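PDB 3KZG: arginine 3rd transport system periplasmic binding protein, which probably binds arginine in the periplasm as the solute-binding component of an amino-acid transport system. Local coordinates for residues I7-E17 with L26-M34; E48-F56 with E63-M71. All blocks are in the same frame, centred on the assembly; numbering follows the deposited sequence.

Contact 1: I7-E17 with L26-M34; sequences IGTSKFNPPFE and LYGFDIDLM
I7 meets M34 where the first strand of the periplasmic-binding-protein fold packs against the helix that follows it in the chain, 29-40. The two aliphatic chains cross obliquely, CG1 of I7 lying 3.7 Å from CG of the selenomethionine M34. With its CG trans to the backbone N (chi1 -165°) and the chain bent beyond it, M34 folds back so that CE also meets CG2 of I7. At T9 the methyl CG2 meets CD2 of L26 tip to tip at 3.6 Å, while the hydroxyl OG1 is hydrogen-bonded to the carbonyl O of I68 in segment 63-71.

After the strand the chain turns through P14 and P15, the latter preceded by a cis peptide bond, and presents successive carbonyls to the first turn of the helix. F29 N donates to P15 O at 2.8 Å and nearly straight (166°); D30 N donates to F16 O at 2.9 Å, less straight. Two backbone N-H groups at the start of the helix thus find acceptors in the loop. G28 occupies the N-cap position, which calls for glycine: at its backbone angles a CB would be jammed against the preceding carbonyl O, and it would also collide with F16 O and E17 CA.

F16 packs obliquely on the D30 carboxylate, CB 3.3 Å from OD2, which also accepts a hydrogen bond from S70 N. E17 places its CB against CD1 of I31. Bent at chi2, its chain carries the carboxylate back toward the strand, where S10 OG donates to OE2 on the anti lone pair. The carboxylates of E17 and D30 are nearly coplanar, 23° apart, and E17 OE1 lies 2.6 Å from D30 OD2.

Contact 2: E48-F56 with E63-M71; sequences EAYIFDDLF and EVDLVIASM
In the beta-alpha-beta crossover from strand 44-50 through helix 55-60 to strand 66-67, the helix rests on the strand to which it leads, while strand 4-13 pairs with both strands. L55, near the start of the helix, points toward the second strand: its CD1 touches the A69 methyl CB at 3.6 Å and V67 CG1 at 4.0 Å.

Nearby, the selenomethionine M71 lies beside two aromatic rings, a Met-aromatic contact with each. Its CG stands trans to the backbone N (chi1 -166°), and further bends carry SE to 3.7 Å from CE1 of F56. The selenium lies obliquely to both rings, 4.7 Å from the centroid of F56 and 5.1 Å from that of F52, while CE packs against both CE1 atoms. A69 O lies in the plane of the F52 ring at its edge, 3.5 Å from CE1. R77 makes a cation-pi contact with F56.

Toward the other end, Y50 and V64 lie alongside, pointing opposite ways, CE2 of the ring 3.8 Å from CG1. The E63 carboxylate sits at the Y50 ring edge, turned 80° from it. OE1 of E63 is a weak, unsettled acceptor for Y50 OH, since E48 OE1 lies 3.1 Å from that hydroxyl.

The contact therefore depends chiefly on dispersion and selenium-aromatic packing, with its side-chain polar contacts across the segments, weak or undecided, gathered at the more exposed end.

Strand 4-13 belongs to contact 1 and pairs with both strands of contact 2, 44-50 and 66-67, so the two contacts meet at the same sheet; I7 O with E48 N and G8 N with L66 O are probable hydrogen bonds between them. Both are largely buried, with Y27 exposed in contact 1 and E63 in contact 2. Their chemistry differs with place: contact 1 combines backbone bonds at a helix start and closely set carboxylates with a small apolar patch, whereas contact 2 joins helix to strand mainly through apolar and aromatic side chains. The bond from S70 N to D30 OD2 further connects segment 63-71 to helix 29-40.

Contact 1: I7-E17 with L26-M34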
loop_
_atom_site.group_PDB
_atom_site.type_symbol
_atom_site.label_atom_id
_atom_site.label_comp_id
_atom_site.label_asym_id
_atom_site.label_seq_id
_atom_site.Cartn_x
_atom_site.Cartn_y
_atom_site.Cartn_z
ATOM N N ILE A 7 9.165 -33.481 -3.033
ATOM C CA ILE A 7 8.069 -32.979 -3.848
ATOM C C ILE A 7 8.192 -33.359 -5.315
ATOM O O ILE A 7 9.227 -33.157 -5.939
ATOM C CB ILE A 7 7.960 -31.434 -3.770
ATOM C CG1 ILE A 7 7.838 -30.978 -2.315
ATOM C CG2 ILE A 7 6.746 -30.961 -4.561
ATOM C CD1 ILE A 7 9.138 -30.992 -1.561
ATOM N N GLY A 8 7.116 -33.910 -5.859
ATOM C CA GLY A 8 7.111 -34.278 -7.258
ATOM C C GLY A 8 6.576 -33.110 -8.065
ATOM O O GLY A 8 5.625 -32.450 -7.645
ATOM N N THR A 9 7.200 -32.842 -9.208
ATOM C CA THR A 9 6.783 -31.757 -10.096
ATOM C C THR A 9 6.999 -32.254 -11.521
ATOM O O THR A 9 7.778 -33.182 -11.735
ATOM C CB THR A 9 7.621 -30.483 -9.856
ATOM O OG1 THR A 9 7.098 -29.408 -10.648
ATOM C CG2 THR A 9 9.078 -30.723 -10.225
ATOM N N SER A 10 6.316 -31.662 -12.498
ATOM C CA SER A 10 6.474 -32.117 -13.875
ATOM C C SER A 10 7.843 -31.751 -14.430
ATOM O O SER A 10 8.592 -30.988 -13.815
ATOM C CB SER A 10 5.378 -31.537 -14.772
ATOM O OG SER A 10 5.536 -30.146 -14.932
ATOM N N LYS A 11 8.157 -32.296 -15.601
ATOM C CA LYS A 11 9.446 -32.052 -16.236
ATOM C C LYS A 11 9.539 -30.814 -17.118
ATOM O O LYS A 11 10.609 -30.233 -17.253
ATOM C CB LYS A 11 9.861 -33.279 -17.059
ATOM C CG LYS A 11 10.446 -34.403 -16.221
ATOM C CD LYS A 11 10.773 -35.622 -17.065
ATOM C CE LYS A 11 11.572 -36.645 -16.263
ATOM N NZ LYS A 11 11.759 -37.922 -17.008
ATOM N N PHE A 12 8.434 -30.398 -17.721
ATOM C CA PHE A 12 8.503 -29.238 -18.591
ATOM C C PHE A 12 7.165 -28.541 -18.807
ATOM O O PHE A 12 6.263 -29.059 -19.475
ATOM C CB PHE A 12 9.096 -29.656 -19.946
ATOM C CG PHE A 12 9.461 -28.500 -20.836
ATOM C CD1 PHE A 12 10.479 -27.620 -20.476
ATOM C CD2 PHE A 12 8.780 -28.286 -22.030
ATOM C CE1 PHE A 12 10.813 -26.540 -21.295
ATOM C CE2 PHE A 12 9.105 -27.209 -22.856
ATOM C CZ PHE A 12 10.126 -26.334 -22.487
ATOM N N ASN A 13 7.033 -27.362 -18.219
ATOM C CA ASN A 13 5.822 -26.574 -18.388
ATOM C C ASN A 13 6.076 -25.173 -17.872
ATOM O O ASN A 13 5.409 -24.704 -16.954
ATOM C CB ASN A 13 4.633 -27.200 -17.656
ATOM C CG ASN A 13 3.337 -26.434 -17.895
ATOM O OD1 ASN A 13 3.069 -25.979 -19.011
ATOM N ND2 ASN A 13 2.523 -26.297 -16.850
ATOM N N PRO A 14 7.072 -24.493 -18.455
ATOM C CA PRO A 14 7.388 -23.128 -18.030
ATOM C C PRO A 14 6.110 -22.300 -18.134
ATOM O O PRO A 14 5.251 -22.584 -18.970
ATOM C CB PRO A 14 8.463 -22.699 -19.032
ATOM C CG PRO A 14 8.129 -23.515 -20.263
ATOM C CD PRO A 14 7.822 -24.861 -19.667
ATOM N N PRO A 15 5.973 -21.254 -17.303
ATOM C CA PRO A 15 6.927 -20.802 -16.289
ATOM C C PRO A 15 6.775 -21.451 -14.913
ATOM O O PRO A 15 7.354 -20.963 -13.946
ATOM C CB PRO A 15 6.651 -19.309 -16.224
ATOM C CG PRO A 15 5.162 -19.285 -16.329
ATOM C CD PRO A 15 4.877 -20.276 -17.449
ATOM N N PHE A 16 5.999 -22.530 -14.821
ATOM C CA PHE A 16 5.782 -23.211 -13.536
ATOM C C PHE A 16 6.999 -24.028 -13.090
ATOM O O PHE A 16 7.450 -23.921 -11.951
ATOM C CB PHE A 16 4.529 -24.084 -13.627
ATOM C CG PHE A 16 3.275 -23.296 -13.861
ATOM C CD1 PHE A 16 2.650 -22.634 -12.809
ATOM C CD2 PHE A 16 2.752 -23.157 -15.146
ATOM C CE1 PHE A 16 1.518 -21.841 -13.030
ATOM C CE2 PHE A 16 1.623 -22.367 -15.380
ATOM C CZ PHE A 16 1.006 -21.708 -14.314
ATOM N N GLU A 17 7.521 -24.854 -13.987
ATOM C CA GLU A 17 8.723 -25.625 -13.691
ATOM C C GLU A 17 9.323 -26.205 -14.959
ATOM O O GLU A 17 8.625 -26.480 -15.930
ATOM C CB GLU A 17 8.463 -26.762 -12.693
ATOM C CG GLU A 17 7.530 -27.850 -13.175
ATOM C CD GLU A 17 6.113 -27.621 -12.718
ATOM O OE1 GLU A 17 5.924 -26.753 -11.844
ATOM O OE2 GLU A 17 5.198 -28.309 -13.218
ATOM N N LEU A 26 16.114 -27.122 -10.493
ATOM C CA LEU A 26 15.002 -26.802 -11.371
ATOM C C LEU A 26 14.674 -25.337 -11.154
ATOM O O LEU A 26 15.192 -24.707 -10.226
ATOM C CB LEU A 26 13.769 -27.650 -11.036
ATOM C CG LEU A 26 13.889 -29.172 -11.102
ATOM C CD1 LEU A 26 14.697 -29.677 -9.907
ATOM C CD2 LEU A 26 12.497 -29.789 -11.096
ATOM N N TYR A 27 13.827 -24.789 -12.015
ATOM C CA TYR A 27 13.434 -23.400 -11.875
ATOM C C TYR A 27 12.017 -23.177 -12.394
ATOM O O TYR A 27 11.528 -23.919 -13.249
ATOM C CB TYR A 27 14.434 -22.490 -12.594
ATOM C CG TYR A 27 14.374 -22.524 -14.103
ATOM C CD1 TYR A 27 13.421 -21.777 -14.802
ATOM C CD2 TYR A 27 15.288 -23.278 -14.838
ATOM C CE1 TYR A 27 13.380 -21.777 -16.193
ATOM C CE2 TYR A 27 15.260 -23.286 -16.233
ATOM C CZ TYR A 27 14.301 -22.531 -16.903
ATOM O OH TYR A 27 14.253 -22.554 -18.273
ATOM N N GLY A 28 11.368 -22.150 -11.856
ATOM C CA GLY A 28 10.011 -21.828 -12.252
ATOM C C GLY A 28 9.231 -21.364 -11.037
ATOM O O GLY A 28 9.708 -21.486 -9.908
ATOM N N PHE A 29 8.032 -20.840 -11.258
ATOM C CA PHE A 29 7.213 -20.361 -10.153
ATOM C C PHE A 29 6.892 -21.431 -9.105
ATOM O O PHE A 29 7.009 -21.170 -7.911
ATOM C CB PHE A 29 5.903 -19.769 -10.673
ATOM C CG PHE A 29 5.031 -19.202 -9.589
ATOM C CD1 PHE A 29 5.355 -18.001 -8.980
ATOM C CD2 PHE A 29 3.899 -19.886 -9.164
ATOM C CE1 PHE A 29 4.567 -17.479 -7.959
ATOM C CE2 PHE A 29 3.099 -19.376 -8.141
ATOM C CZ PHE A 29 3.433 -18.172 -7.538
ATOM N N ASP A 30 6.479 -22.623 -9.539
ATOM C CA ASP A 30 6.143 -23.687 -8.588
ATOM C C ASP A 30 7.334 -24.057 -7.726
ATOM O O ASP A 30 7.190 -24.328 -6.534
ATOM C CB ASP A 30 5.650 -24.955 -9.304
ATOM C CG ASP A 30 4.223 -24.841 -9.785
ATOM O OD1 ASP A 30 3.470 -24.031 -9.210
ATOM O OD2 ASP A 30 3.845 -25.574 -10.724
ATOM N N ILE A 31 8.513 -24.066 -8.335
ATOM C CA ILE A 31 9.721 -24.418 -7.608
ATOM C C ILE A 31 9.975 -23.422 -6.488
ATOM O O ILE A 31 10.164 -23.817 -5.337
ATOM C CB ILE A 31 10.960 -24.446 -8.538
ATOM C CG1 ILE A 31 10.701 -25.360 -9.739
ATOM C CG2 ILE A 31 12.186 -24.898 -7.756
ATOM C CD1 ILE A 31 10.223 -26.756 -9.390
ATOM N N ASP A 32 9.978 -22.135 -6.831
ATOM C CA ASP A 32 10.223 -21.081 -5.857
ATOM C C ASP A 32 9.162 -21.049 -4.751
ATOM O O ASP A 32 9.480 -20.819 -3.583
ATOM C CB ASP A 32 10.281 -19.702 -6.536
ATOM C CG ASP A 32 11.456 -19.554 -7.507
ATOM O OD1 ASP A 32 12.458 -20.290 -7.375
ATOM O OD2 ASP A 32 11.377 -18.678 -8.399
ATOM N N LEU A 33 7.906 -21.278 -5.114
ATOM C CA LEU A 33 6.839 -21.264 -4.117
ATOM C C LEU A 33 7.031 -22.387 -3.105
ATOM O O LEU A 33 7.113 -22.146 -1.900
ATOM C CB LEU A 33 5.470 -21.407 -4.783
ATOM C CG LEU A 33 4.310 -21.411 -3.787
ATOM C CD1 LEU A 33 4.327 -20.114 -2.981
ATOM C CD2 LEU A 33 3.000 -21.573 -4.516
HETATM N N MSE A 34 7.095 -23.614 -3.610
HETATM C CA MSE A 34 7.280 -24.805 -2.782
HETATM C C MSE A 34 8.526 -24.659 -1.910
HETATM O O MSE A 34 8.508 -24.979 -0.720
HETATM C CB MSE A 34 7.410 -26.038 -3.685
HETATM C CG MSE A 34 7.255 -27.388 -2.975
HETATM SE SE MSE A 34 5.607 -27.517 -1.974
HETATM C CE MSE A 34 4.409 -28.101 -3.378
#

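Contact 2: E48-F56 with E63-M71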
loop_
_atom_site.group_PDB
_atom_site.type_symbol
_atom_site.label_atom_id
_atom_site.label_comp_id
_atom_site.label_asym_id
_atom_site.label_seq_id
_atom_site.Cartn_x
_atom_site.Cartn_y
_atom_site.Cartn_z
ATOM N N GLU A 48 11.378 -33.933 -7.327
ATOM C CA GLU A 48 11.473 -35.116 -8.156
ATOM C C GLU A 48 10.567 -34.904 -9.361
ATOM O O GLU A 48 9.341 -34.869 -9.232
ATOM C CB GLU A 48 11.054 -36.355 -7.364
ATOM C CG GLU A 48 11.392 -37.660 -8.052
ATOM C CD GLU A 48 11.962 -38.679 -7.093
ATOM O OE1 GLU A 48 11.223 -39.132 -6.190
ATOM O OE2 GLU A 48 13.157 -39.020 -7.240
ATOM N N ALA A 49 11.183 -34.755 -10.530
ATOM C CA ALA A 49 10.453 -34.515 -11.771
ATOM C C ALA A 49 9.961 -35.774 -12.475
ATOM O O ALA A 49 10.717 -36.718 -12.690
ATOM C CB ALA A 49 11.320 -33.699 -12.722
ATOM N N TYR A 50 8.687 -35.762 -12.842
ATOM C CA TYR A 50 8.056 -36.873 -13.537
ATOM C C TYR A 50 7.350 -36.275 -14.728
ATOM O O TYR A 50 7.176 -35.063 -14.800
ATOM C CB TYR A 50 6.982 -37.527 -12.665
ATOM C CG TYR A 50 7.477 -38.161 -11.395
ATOM C CD1 TYR A 50 7.679 -39.536 -11.316
ATOM C CD2 TYR A 50 7.723 -37.389 -10.260
ATOM C CE1 TYR A 50 8.112 -40.131 -10.140
ATOM C CE2 TYR A 50 8.158 -37.975 -9.078
ATOM C CZ TYR A 50 8.350 -39.346 -9.027
ATOM O OH TYR A 50 8.782 -39.933 -7.865
ATOM N N ILE A 51 6.949 -37.118 -15.668
ATOM C CA ILE A 51 6.185 -36.635 -16.799
ATOM C C ILE A 51 4.840 -36.354 -16.124
ATOM O O ILE A 51 4.351 -37.182 -15.355
ATOM C CB ILE A 51 6.026 -37.725 -17.871
ATOM C CG1 ILE A 51 7.381 -38.010 -18.520
ATOM C CG2 ILE A 51 5.015 -37.290 -18.919
ATOM C CD1 ILE A 51 7.321 -39.057 -19.606
ATOM N N PHE A 52 4.259 -35.191 -16.399
ATOM C CA PHE A 52 2.993 -34.783 -15.785
ATOM C C PHE A 52 2.022 -35.906 -15.390
ATOM O O PHE A 52 1.656 -36.036 -14.218
ATOM C CB PHE A 52 2.256 -33.789 -16.692
ATOM C CG PHE A 52 1.038 -33.176 -16.050
ATOM C CD1 PHE A 52 1.172 -32.204 -15.060
ATOM C CD2 PHE A 52 -0.239 -33.604 -16.397
ATOM C CE1 PHE A 52 0.052 -31.670 -14.419
ATOM C CE2 PHE A 52 -1.369 -33.082 -15.764
ATOM C CZ PHE A 52 -1.222 -32.110 -14.770
ATOM N N ASP A 53 1.600 -36.710 -16.364
ATOM C CA ASP A 53 0.649 -37.787 -16.099
ATOM C C ASP A 53 1.103 -38.827 -15.065
ATOM O O ASP A 53 0.270 -39.478 -14.439
ATOM C CB ASP A 53 0.292 -38.502 -17.402
ATOM C CG ASP A 53 -1.018 -39.254 -17.304
ATOM O OD1 ASP A 53 -1.254 -40.160 -18.131
ATOM O OD2 ASP A 53 -1.817 -38.926 -16.400
ATOM N N ASP A 54 2.412 -38.988 -14.886
ATOM C CA ASP A 54 2.909 -39.962 -13.921
ATOM C C ASP A 54 2.876 -39.450 -12.482
ATOM O O ASP A 54 3.063 -40.225 -11.541
ATOM C CB ASP A 54 4.341 -40.395 -14.261
ATOM C CG ASP A 54 4.417 -41.269 -15.508
ATOM O OD1 ASP A 54 3.420 -41.947 -15.837
ATOM O OD2 ASP A 54 5.488 -41.287 -16.150
ATOM N N LEU A 55 2.637 -38.153 -12.310
ATOM C CA LEU A 55 2.603 -37.550 -10.981
ATOM C C LEU A 55 1.544 -38.162 -10.074
ATOM O O LEU A 55 1.771 -38.350 -8.879
ATOM C CB LEU A 55 2.373 -36.036 -11.091
ATOM C CG LEU A 55 3.560 -35.193 -11.568
ATOM C CD1 LEU A 55 3.118 -33.752 -11.779
ATOM C CD2 LEU A 55 4.694 -35.275 -10.538
ATOM N N PHE A 56 0.387 -38.467 -10.651
ATOM C CA PHE A 56 -0.717 -39.047 -9.903
ATOM C C PHE A 56 -0.350 -40.391 -9.258
ATOM O O PHE A 56 -0.521 -40.571 -8.049
ATOM C CB PHE A 56 -1.928 -39.182 -10.824
ATOM C CG PHE A 56 -2.341 -37.877 -11.462
ATOM C CD1 PHE A 56 -2.951 -36.882 -10.706
ATOM C CD2 PHE A 56 -2.070 -37.623 -12.806
ATOM C CE1 PHE A 56 -3.282 -35.653 -11.271
ATOM C CE2 PHE A 56 -2.398 -36.394 -13.381
ATOM C CZ PHE A 56 -3.003 -35.408 -12.612
ATOM N N GLU A 63 5.892 -42.128 -3.480
ATOM C CA GLU A 63 7.237 -41.929 -4.015
ATOM C C GLU A 63 7.644 -40.506 -3.632
ATOM O O GLU A 63 8.828 -40.178 -3.532
ATOM C CB GLU A 63 7.239 -42.065 -5.543
ATOM C CG GLU A 63 6.887 -43.452 -6.066
ATOM C CD GLU A 63 6.947 -43.534 -7.584
ATOM O OE1 GLU A 63 8.006 -43.205 -8.159
ATOM O OE2 GLU A 63 5.939 -43.927 -8.205
ATOM N N VAL A 64 6.633 -39.667 -3.426
ATOM C CA VAL A 64 6.829 -38.277 -3.041
ATOM C C VAL A 64 5.800 -37.905 -1.978
ATOM O O VAL A 64 4.727 -38.501 -1.903
ATOM C CB VAL A 64 6.654 -37.335 -4.239
ATOM C CG1 VAL A 64 7.690 -37.665 -5.303
ATOM C CG2 VAL A 64 5.251 -37.465 -4.798
ATOM N N ASP A 65 6.127 -36.912 -1.160
ATOM C CA ASP A 65 5.220 -36.482 -0.100
ATOM C C ASP A 65 4.124 -35.556 -0.604
ATOM O O ASP A 65 2.983 -35.616 -0.144
ATOM C CB ASP A 65 6.014 -35.777 0.995
ATOM C CG ASP A 65 7.048 -36.673 1.616
ATOM O OD1 ASP A 65 6.655 -37.757 2.092
ATOM O OD2 ASP A 65 8.241 -36.303 1.628
ATOM N N LEU A 66 4.483 -34.703 -1.554
ATOM C CA LEU A 66 3.550 -33.738 -2.116
ATOM C C LEU A 66 3.795 -33.569 -3.608
ATOM O O LEU A 66 4.808 -34.021 -4.138
ATOM C CB LEU A 66 3.734 -32.385 -1.424
ATOM C CG LEU A 66 3.513 -32.342 0.086
ATOM C CD1 LEU A 66 4.057 -31.041 0.647
ATOM C CD2 LEU A 66 2.028 -32.502 0.390
ATOM N N VAL A 67 2.850 -32.918 -4.278
ATOM C CA VAL A 67 2.966 -32.642 -5.702
ATOM C C VAL A 67 2.528 -31.209 -5.983
ATOM O O VAL A 67 1.514 -30.743 -5.461
ATOM C CB VAL A 67 2.095 -33.593 -6.551
ATOM C CG1 VAL A 67 1.960 -33.050 -7.966
ATOM C CG2 VAL A 67 2.725 -34.977 -6.587
ATOM N N ILE A 68 3.326 -30.517 -6.789
ATOM C CA ILE A 68 3.040 -29.152 -7.202
ATOM C C ILE A 68 3.489 -29.040 -8.655
ATOM O O ILE A 68 4.678 -29.096 -8.963
ATOM C CB ILE A 68 3.778 -28.107 -6.327
ATOM C CG1 ILE A 68 3.386 -26.695 -6.776
ATOM C CG2 ILE A 68 5.291 -28.316 -6.388
ATOM C CD1 ILE A 68 3.900 -25.591 -5.874
ATOM N N ALA A 69 2.514 -28.920 -9.544
ATOM C CA ALA A 69 2.773 -28.813 -10.968
ATOM C C ALA A 69 1.512 -28.255 -11.594
ATOM O O ALA A 69 0.751 -28.988 -12.231
ATOM C CB ALA A 69 3.083 -30.185 -11.539
ATOM N N SER A 70 1.293 -26.956 -11.400
ATOM C CA SER A 70 0.106 -26.283 -11.913
ATOM C C SER A 70 -1.072 -27.254 -11.864
ATOM O O SER A 70 -1.789 -27.431 -12.841
ATOM C CB SER A 70 0.344 -25.777 -13.350
ATOM O OG SER A 70 0.581 -26.830 -14.268
HETATM N N MSE A 71 -1.265 -27.883 -10.707
HETATM C CA MSE A 71 -2.345 -28.845 -10.530
HETATM C C MSE A 71 -3.683 -28.196 -10.221
HETATM O O MSE A 71 -3.876 -27.637 -9.142
HETATM C CB MSE A 71 -2.006 -29.814 -9.406
HETATM C CG MSE A 71 -2.912 -31.032 -9.402
HETATM SE SE MSE A 71 -2.700 -32.006 -11.069
HETATM C CE MSE A 71 -0.885 -32.609 -10.760
#